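Local coordinates for putative nucleic acid-binding lipoprotein (Klebsiella pneumoniae subsp. pneumoniae MGH 78578, PDB 3F1Z) that is of unknown function but adopts an OB-fold and is a putative lipoprotein that may bind nucleic acid, at residues F32-S44 with V115-Q127. Residues are numbered along the deposited sequence; the frame is centred on the assembly and turned at random.
Sequences FLQPFTLNPAKAS and VHQVQDSTIPTLQ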
loop_
_atom_site.group_PDB
_atom_site.type_symbol
_atom_site.label_atom_id
_atom_site.label_comp_id
_atom_site.label_asym_id
_atom_site.label_seq_id
_atom_site.Cartn_x
_atom_site.Cartn_y
_atom_site.Cartn_z
ATOM N N PHE A 32 -0.351 10.753 -0.371
ATOM C CA PHE A 32 -0.378 9.982 0.833
ATOM C C PHE A 32 0.937 10.078 1.619
ATOM O O PHE A 32 0.921 10.073 2.849
ATOM C CB PHE A 32 -0.703 8.534 0.519
ATOM C CG PHE A 32 -0.595 7.649 1.705
ATOM C CD1 PHE A 32 -1.407 7.856 2.785
ATOM C CD2 PHE A 32 0.315 6.638 1.744
ATOM C CE1 PHE A 32 -1.337 7.073 3.857
ATOM C CE2 PHE A 32 0.410 5.846 2.845
ATOM C CZ PHE A 32 -0.420 6.065 3.911
ATOM N N LEU A 33 2.065 10.145 0.928
ATOM C CA LEU A 33 3.354 10.231 1.615
ATOM C C LEU A 33 3.724 11.628 2.105
ATOM O O LEU A 33 4.610 11.776 2.948
ATOM C CB LEU A 33 4.482 9.641 0.766
ATOM C CG LEU A 33 4.360 8.131 0.488
ATOM C CD1 LEU A 33 5.631 7.676 -0.216
ATOM C CD2 LEU A 33 4.149 7.300 1.684
ATOM N N GLN A 34 3.046 12.643 1.649
ATOM C CA GLN A 34 3.410 14.008 2.049
ATOM C C GLN A 34 3.509 14.223 3.573
ATOM O O GLN A 34 4.500 14.728 4.052
ATOM C CB GLN A 34 2.477 15.033 1.396
ATOM C CG GLN A 34 2.717 16.494 1.765
ATOM C CD GLN A 34 4.149 16.984 1.448
ATOM O OE1 GLN A 34 4.822 16.464 0.529
ATOM N NE2 GLN A 34 4.624 18.006 2.220
ATOM N N PRO A 35 2.496 13.806 4.329
ATOM C CA PRO A 35 2.557 13.966 5.783
ATOM C C PRO A 35 3.697 13.182 6.425
ATOM O O PRO A 35 4.249 13.653 7.385
ATOM C CB PRO A 35 1.201 13.402 6.270
ATOM C CG PRO A 35 0.370 13.354 5.102
ATOM C CD PRO A 35 1.245 13.149 3.917
ATOM N N PHE A 36 4.002 11.993 5.900
ATOM C CA PHE A 36 5.111 11.173 6.417
ATOM C C PHE A 36 6.457 11.837 6.131
ATOM O O PHE A 36 7.444 11.676 6.882
ATOM C CB PHE A 36 5.069 9.736 5.846
ATOM C CG PHE A 36 3.848 8.931 6.304
ATOM C CD1 PHE A 36 2.648 9.023 5.635
ATOM C CD2 PHE A 36 3.911 8.139 7.437
ATOM C CE1 PHE A 36 1.546 8.324 6.085
ATOM C CE2 PHE A 36 2.823 7.436 7.894
ATOM C CZ PHE A 36 1.638 7.525 7.247
ATOM N N THR A 37 6.507 12.594 5.058
ATOM C CA THR A 37 7.727 13.318 4.688
ATOM C C THR A 37 7.974 14.428 5.727
ATOM O O THR A 37 9.109 14.681 6.110
ATOM C CB THR A 37 7.605 13.839 3.209
ATOM O OG1 THR A 37 7.428 12.691 2.333
ATOM C CG2 THR A 37 8.819 14.679 2.771
ATOM N N LEU A 38 6.909 15.047 6.210
ATOM C CA LEU A 38 7.003 16.101 7.221
ATOM C C LEU A 38 7.331 15.563 8.655
ATOM O O LEU A 38 8.144 16.126 9.387
ATOM C CB LEU A 38 5.699 16.876 7.262
ATOM C CG LEU A 38 5.616 18.213 6.534
ATOM C CD1 LEU A 38 6.431 18.295 5.228
ATOM C CD2 LEU A 38 4.119 18.634 6.308
ATOM N N ASN A 39 6.665 14.489 9.040
ATOM C CA ASN A 39 6.820 13.908 10.349
ATOM C C ASN A 39 6.086 12.551 10.386
ATOM O O ASN A 39 4.882 12.499 10.578
ATOM C CB ASN A 39 6.263 14.854 11.407
ATOM C CG ASN A 39 6.555 14.377 12.802
ATOM O OD1 ASN A 39 6.591 13.148 13.065
ATOM N ND2 ASN A 39 6.845 15.321 13.691
ATOM N N PRO A 40 6.817 11.452 10.183
ATOM C CA PRO A 40 6.236 10.129 10.183
ATOM C C PRO A 40 5.684 9.711 11.522
ATOM O O PRO A 40 4.783 8.913 11.554
ATOM C CB PRO A 40 7.401 9.209 9.819
ATOM C CG PRO A 40 8.541 10.074 9.531
ATOM C CD PRO A 40 8.272 11.433 9.973
ATOM N N ALA A 41 6.255 10.177 12.614
ATOM C CA ALA A 41 5.708 9.830 13.904
ATOM C C ALA A 41 4.266 10.379 13.964
ATOM O O ALA A 41 3.324 9.629 14.175
ATOM C CB ALA A 41 6.581 10.372 15.013
ATOM N N LYS A 42 4.107 11.677 13.690
ATOM C CA LYS A 42 2.808 12.340 13.634
ATOM C C LYS A 42 1.850 11.673 12.631
ATOM O O LYS A 42 0.708 11.362 12.963
ATOM C CB LYS A 42 3.038 13.807 13.250
ATOM C CG LYS A 42 1.829 14.736 12.999
ATOM C CD LYS A 42 0.870 14.826 14.184
ATOM C CE LYS A 42 0.009 16.144 14.127
ATOM N NZ LYS A 42 -0.300 16.589 12.712
ATOM N N ALA A 43 2.324 11.432 11.421
ATOM C CA ALA A 43 1.483 10.872 10.358
ATOM C C ALA A 43 1.033 9.472 10.709
ATOM O O ALA A 43 -0.110 9.110 10.493
ATOM C CB ALA A 43 2.216 10.862 9.017
ATOM N N SER A 44 1.940 8.685 11.253
ATOM C CA SER A 44 1.632 7.339 11.622
ATOM C C SER A 44 0.560 7.347 12.699
ATOM O O SER A 44 -0.346 6.538 12.732
ATOM C CB SER A 44 2.879 6.664 12.149
ATOM O OG SER A 44 2.540 5.401 12.661
ATOM N N VAL A 115 -3.229 1.368 7.519
ATOM C CA VAL A 115 -2.018 1.854 8.183
ATOM C C VAL A 115 -1.910 1.263 9.566
ATOM O O VAL A 115 -2.813 1.377 10.403
ATOM C CB VAL A 115 -1.984 3.387 8.318
ATOM C CG1 VAL A 115 -0.702 3.832 9.027
ATOM C CG2 VAL A 115 -2.095 4.064 6.945
ATOM N N HIS A 116 -0.819 0.540 9.765
ATOM C CA HIS A 116 -0.446 -0.030 11.056
ATOM C C HIS A 116 0.706 0.832 11.522
ATOM O O HIS A 116 1.150 1.730 10.790
ATOM C CB HIS A 116 -0.042 -1.496 10.882
ATOM C CG HIS A 116 -1.212 -2.407 10.676
ATOM N ND1 HIS A 116 -1.117 -3.779 10.773
ATOM C CD2 HIS A 116 -2.513 -2.136 10.415
ATOM C CE1 HIS A 116 -2.301 -4.317 10.528
ATOM N NE2 HIS A 116 -3.174 -3.341 10.339
ATOM N N GLN A 117 1.188 0.596 12.727
ATOM C CA GLN A 117 2.245 1.447 13.275
ATOM C C GLN A 117 3.511 1.408 12.389
ATOM O O GLN A 117 3.921 0.354 11.921
ATOM C CB GLN A 117 2.563 1.066 14.738
ATOM C CG GLN A 117 3.353 2.169 15.492
ATOM C CD GLN A 117 2.517 3.416 15.875
ATOM O OE1 GLN A 117 2.590 4.478 15.225
ATOM N NE2 GLN A 117 1.721 3.278 16.927
ATOM N N VAL A 118 4.081 2.581 12.126
ATOM C CA VAL A 118 5.307 2.713 11.338
ATOM C C VAL A 118 6.525 2.870 12.265
ATOM O O VAL A 118 6.665 3.886 12.928
ATOM C CB VAL A 118 5.194 3.919 10.437
ATOM C CG1 VAL A 118 6.464 4.098 9.543
ATOM C CG2 VAL A 118 3.934 3.796 9.583
ATOM N N GLN A 119 7.359 1.842 12.348
ATOM C CA GLN A 119 8.599 1.859 13.140
ATOM C C GLN A 119 9.782 1.441 12.294
ATOM O O GLN A 119 9.647 0.659 11.404
ATOM C CB GLN A 119 8.541 0.917 14.359
ATOM C CG GLN A 119 7.296 1.124 15.221
ATOM C CD GLN A 119 7.441 0.699 16.692
ATOM O OE1 GLN A 119 6.923 1.370 17.579
ATOM N NE2 GLN A 119 8.178 -0.366 16.951
ATOM N N ASP A 120 10.963 1.932 12.629
ATOM C CA ASP A 120 12.186 1.543 11.938
ATOM C C ASP A 120 12.032 1.849 10.483
ATOM O O ASP A 120 12.528 1.155 9.613
ATOM C CB ASP A 120 12.487 0.073 12.164
ATOM C CG ASP A 120 12.423 -0.293 13.615
ATOM O OD1 ASP A 120 13.119 0.356 14.423
ATOM O OD2 ASP A 120 11.666 -1.227 13.941
ATOM N N SER A 121 11.348 2.942 10.232
ATOM C CA SER A 121 11.025 3.312 8.894
ATOM C C SER A 121 10.356 4.680 8.918
ATOM O O SER A 121 9.961 5.155 9.994
ATOM C CB SER A 121 10.097 2.260 8.301
ATOM O OG SER A 121 9.851 2.651 6.995
ATOM N N THR A 122 10.314 5.327 7.753
ATOM C CA THR A 122 9.655 6.625 7.597
ATOM C C THR A 122 8.463 6.497 6.658
ATOM O O THR A 122 7.628 7.377 6.569
ATOM C CB THR A 122 10.600 7.685 7.069
ATOM O OG1 THR A 122 11.064 7.307 5.776
ATOM C CG2 THR A 122 11.789 7.862 7.992
ATOM N N ILE A 123 8.369 5.368 5.976
ATOM C CA ILE A 123 7.259 5.104 5.057
ATOM C C ILE A 123 6.499 3.885 5.537
ATOM O O ILE A 123 7.085 2.885 5.954
ATOM C CB ILE A 123 7.775 4.904 3.613
ATOM C CG1 ILE A 123 8.440 6.205 3.158
ATOM C CG2 ILE A 123 6.638 4.582 2.703
ATOM C CD1 ILE A 123 9.304 6.042 1.923
ATOM N N PRO A 124 5.190 3.985 5.553
ATOM C CA PRO A 124 4.404 2.826 5.952
ATOM C C PRO A 124 4.352 1.731 4.909
ATOM O O PRO A 124 4.438 2.004 3.730
ATOM C CB PRO A 124 2.990 3.397 6.100
ATOM C CG PRO A 124 2.958 4.575 5.335
ATOM C CD PRO A 124 4.342 5.135 5.241
ATOM N N THR A 125 4.264 0.501 5.375
ATOM C CA THR A 125 3.964 -0.646 4.540
ATOM C C THR A 125 2.493 -0.911 4.855
ATOM O O THR A 125 2.138 -1.236 5.996
ATOM C CB THR A 125 4.838 -1.866 4.869
ATOM O OG1 THR A 125 6.205 -1.536 4.599
ATOM C CG2 THR A 125 4.431 -3.037 3.979
ATOM N N LEU A 126 1.639 -0.686 3.868
ATOM C CA LEU A 126 0.210 -0.866 4.031
ATOM C C LEU A 126 -0.110 -2.369 4.166
ATOM O O LEU A 126 0.474 -3.202 3.459
ATOM C CB LEU A 126 -0.563 -0.196 2.891
ATOM C CG LEU A 126 -0.482 1.335 2.925
ATOM C CD1 LEU A 126 -1.302 1.969 1.805
ATOM C CD2 LEU A 126 -0.958 1.847 4.259
ATOM N N GLN A 127 -0.994 -2.671 5.112
ATOM C CA GLN A 127 -1.368 -4.020 5.498
ATOM C C GLN A 127 -2.783 -4.360 5.042
ATOM O O GLN A 127 -3.558 -3.460 4.751
ATOM C CB GLN A 127 -1.313 -4.106 7.037
ATOM C CG GLN A 127 0.036 -3.692 7.603
ATOM C CD GLN A 127 1.160 -4.618 7.171
ATOM O OE1 GLN A 127 0.971 -5.828 7.114
ATOM N NE2 GLN A 127 2.336 -4.060 6.865
HETATM O O HOH W 1 6.365 6.414 12.885
#
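Pro124 presses its CD against the ring of Phe36 in a CH-pi contact, the carbon standing 3.8 Å from the ring centroid and only 13° off the normal. The opposite face of the same ring is covered by CB of Ala43, one turn into the next helix, so the phenyl is sandwiched between the 115-127 loop and helix 40-47. With CG anti to the carbonyl carbon, Phe36 sends its ring into this slot. Phe36 CB lies 3.6 Å from Thr122 O. The other corner of the proline, CG, reaches Phe32 CE2 at 3.8 Å, the two side chains passing antiparallel to one another. Val115 CG2 meets the edge of the Phe32 ring near its plane, while Tyr47 packs against that ring edge-to-face. Within the OB-fold, classically a five-stranded beta-barrel, the contact joins two consecutive helices, 29-38 and 40-47, to the connection between strands 108-114 and 125-127. Next to Phe32, the Leu33 side chain runs roughly perpendicular to that of Ile123, with CD2 3.8 Å from Ile123 CG2. The second helix begins with Asn39 as N-cap, its OD1 accepting from Lys42 N, and Pro40 lies alongside Thr122, CG to CB 4.0 Å. At Ser44 the contact turns polar: OG, anti to the backbone N (chi1 173°), donates to Gln117 OE1 at 2.7 Å, tilted 28° from the carbonyl plane, and accepts from Val118 N at 3.3 Å. A water donating to Val118 O, and weakly to Pro40 O, bridges the backbones beside this pair of bonds.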